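Local coordinates for extracellular matrix-binding protein EbhA (Staphylococcus aureus, PDB 2DGJ), which is a giant cell-wall-associated adhesin that probably binds host extracellular matrix, represented by a rod-like fragment of FIVAR and GA repeats, at the interface of chains A and B. Sequence-based numbering; all coordinates share one arbitrary frame. Chains: chain A/B, hypothetical protein ebhA.

Contact 1: the interface of chains A and B. Residues chain A 127-128, 131; chain B 27, 31.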
# COMPACT_ATOMS: atom_id res chain seq x y z
N GLY A 127 -13.36 0.83 -11.60
CA GLY A 127 -14.39 1.45 -10.79
C GLY A 127 -14.98 2.65 -11.51
O GLY A 127 -16.19 2.86 -11.49
N ALA A 128 -14.12 3.44 -12.15
CA ALA A 128 -14.56 4.62 -12.88
C ALA A 128 -15.38 4.23 -14.10
O ALA A 128 -16.41 4.84 -14.40
CB ALA A 128 -13.35 5.44 -13.29
N SER A 131 -18.72 3.39 -13.12
CA SER A 131 -19.50 4.58 -12.84
C SER A 131 -20.01 5.21 -14.13
O SER A 131 -21.18 5.60 -14.22
CB SER A 131 -18.66 5.60 -12.07
OG SER A 131 -18.30 5.11 -10.78
N GLN B 27 -14.45 4.01 -3.27
CA GLN B 27 -14.41 4.78 -4.50
C GLN B 27 -15.82 5.12 -4.99
O GLN B 27 -16.13 6.28 -5.25
CB GLN B 27 -13.66 4.02 -5.59
CG GLN B 27 -13.28 4.87 -6.79
CD GLN B 27 -12.53 4.09 -7.85
OE1 GLN B 27 -11.68 3.25 -7.53
NE2 GLN B 27 -12.82 4.36 -9.12
N THR B 31 -17.37 8.93 -5.67
CA THR B 31 -17.81 9.43 -6.96
C THR B 31 -19.31 9.73 -6.94
O THR B 31 -19.76 10.72 -7.51
CB THR B 31 -17.53 8.41 -8.08
OG1 THR B 31 -18.40 7.28 -7.93
CG2 THR B 31 -16.10 7.92 -8.02
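B:Gln27 reaches over the backbone of the chain A helix 112-135 at A:Gly127 and A:Ala128. It stands at the start of the chain B helix 27-45, and its CB only begins the path towards the partner. CG points away from the backbone N (chi1 -166°), and the chain then runs straight on to CD, carrying the carboxamide across to chain A. CB and CG themselves make no close approach to the chain A residues here, and the carboxamide oxygen OE1 is directed away from the partner. The touching is left to the amide nitrogen: NE2 of B:Gln27 lies 3.4 Å from the backbone N of A:Ala128. The same NE2 of B:Gln27 lies 3.6 Å from the carbonyl carbon C of A:Gly127. It sits over the face of the peptide bond joining these two residues, with the carboxamide turned steeply, by about 63°, against the peptide plane. The geometry is that of van der Waals packing, and the missing side chain of A:Gly127 lets the amide come down close to the helix backbone.

One helical turn further along, A:Ser131 and B:Thr31 face each other through their hydroxyls, OG of the serine and OG1 of the threonine lying 3.6 Å apart, too far for a firm bond. The serine hydroxyl OG instead bonds back to the carbonyl O of A:Gly127 at 3.2 Å, with the donor tilted 30° from the carbonyl plane, which probably helps to hold its rotation.

This small, partly polar patch forms part of a side-by-side contact between roughly parallel helices from the three-helix bundles of two Ebh rods; the pairing may be confined to the crystal.

Contact 2: the interface of chains A and B. Residues chain A 191-192, 195-196; chain B 39, 42-43, 46.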
# COMPACT_ATOMS: atom_id res chain seq x y z
N THR A 191 -23.32 13.27 -16.47
CA THR A 191 -24.01 13.73 -15.28
C THR A 191 -24.53 15.17 -15.39
O THR A 191 -25.71 15.42 -15.17
CB THR A 191 -23.10 13.65 -14.04
OG1 THR A 191 -22.69 12.29 -13.84
CG2 THR A 191 -23.84 14.13 -12.81
N ARG A 192 -23.65 16.10 -15.71
CA ARG A 192 -24.04 17.50 -15.83
C ARG A 192 -24.97 17.80 -17.01
O ARG A 192 -25.87 18.63 -16.91
CB ARG A 192 -22.79 18.39 -15.87
CG ARG A 192 -22.10 18.41 -14.51
CD ARG A 192 -20.83 19.24 -14.44
NE ARG A 192 -20.37 19.33 -13.06
CZ ARG A 192 -19.18 19.78 -12.67
NH1 ARG A 192 -18.29 20.18 -13.57
NH2 ARG A 192 -18.87 19.81 -11.38
N ALA A 195 -28.45 16.37 -16.04
CA ALA A 195 -29.07 17.17 -14.99
C ALA A 195 -29.47 18.53 -15.54
O ALA A 195 -30.15 19.30 -14.87
CB ALA A 195 -28.12 17.34 -13.82
N ALA A 196 -29.02 18.83 -16.76
CA ALA A 196 -29.32 20.10 -17.40
C ALA A 196 -30.64 20.07 -18.18
O ALA A 196 -31.28 21.11 -18.35
CB ALA A 196 -28.16 20.50 -18.32
N ALA B 39 -24.39 17.36 -10.44
CA ALA B 39 -25.78 17.42 -10.90
C ALA B 39 -26.50 18.59 -10.24
O ALA B 39 -27.24 19.32 -10.90
CB ALA B 39 -26.51 16.10 -10.58
N ALA B 42 -25.81 21.87 -12.00
CA ALA B 42 -26.51 21.91 -13.28
C ALA B 42 -28.02 22.04 -13.10
O ALA B 42 -28.68 22.82 -13.79
CB ALA B 42 -26.18 20.64 -14.08
N ILE B 43 -28.58 21.28 -12.16
CA ILE B 43 -30.01 21.34 -11.90
C ILE B 43 -30.38 22.74 -11.43
O ILE B 43 -31.51 23.19 -11.63
CB ILE B 43 -30.42 20.31 -10.82
CG1 ILE B 43 -30.51 18.91 -11.44
CG2 ILE B 43 -31.75 20.69 -10.18
CD1 ILE B 43 -30.97 17.82 -10.49
N LYS B 46 -30.56 25.25 -14.58
CA LYS B 46 -31.72 25.11 -15.45
C LYS B 46 -32.97 25.79 -14.91
O LYS B 46 -34.03 25.75 -15.54
CB LYS B 46 -32.03 23.63 -15.67
CG LYS B 46 -31.89 22.83 -14.39
CD LYS B 46 -32.94 21.74 -14.24
CE LYS B 46 -32.71 20.58 -15.17
NZ LYS B 46 -33.59 19.43 -14.82
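A:Ala195, just past the end of helix 180-194, presses its methyl onto the chain B helix 27-45 and loses more surface than any other residue of the patch. The apolar packing centres on this methyl. Its CB rests 3.7 Å from CG1 of B:Ile43 and 3.8 Å from CB of B:Ala42, with B:Ala39 closing the remaining side, so that it settles among three residues of one helix face. CG1 of the isoleucine lies opposite its own carbonyl carbon (chi1 -79°), which turns this branch towards the alanine. At the other end, the CG2 methyl of A:Thr191 touches CB of B:Ala39 at 4.0 Å, while its hydroxyl OG1 is turned away from chain B.

A second group of contacts sets main-chain carbonyls against carbon. The carbonyl O of A:Arg192 lies 3.5 Å from CB of B:Ala42, and it is this backbone atom of the arginine that comes nearest to the chain B residues described here. The carbonyl O of A:Ala195 similarly approaches CG1 of B:Ile43 at 3.5 Å.

The bent chain of B:Lys46 lies beside A:Ala195 and A:Ala196, but the placement of its end is doubtful.

Small residues thus let the two chains approach closely at this helix-to-helix interface between two rods, supporting a side-by-side pairing that may belong to the crystal.

The centres of the C-alpha atoms of contacts 1 and 2 lie about 19 Å apart, and both draw on the chain B helix 27-45: contact 1 uses its beginning, contact 2 its later turns and the residue just beyond. On chain A the partners differ, helix 112-135 in contact 1 and the end of helix 180-194 with the two residues that follow it in contact 2, so one helix of chain B bridges two stretches of its neighbour. Two-fold symmetry repeats both contacts with the chains exchanged. The rods are therefore joined at separated patches along their sides, though these contacts alone do not establish a biological dimer.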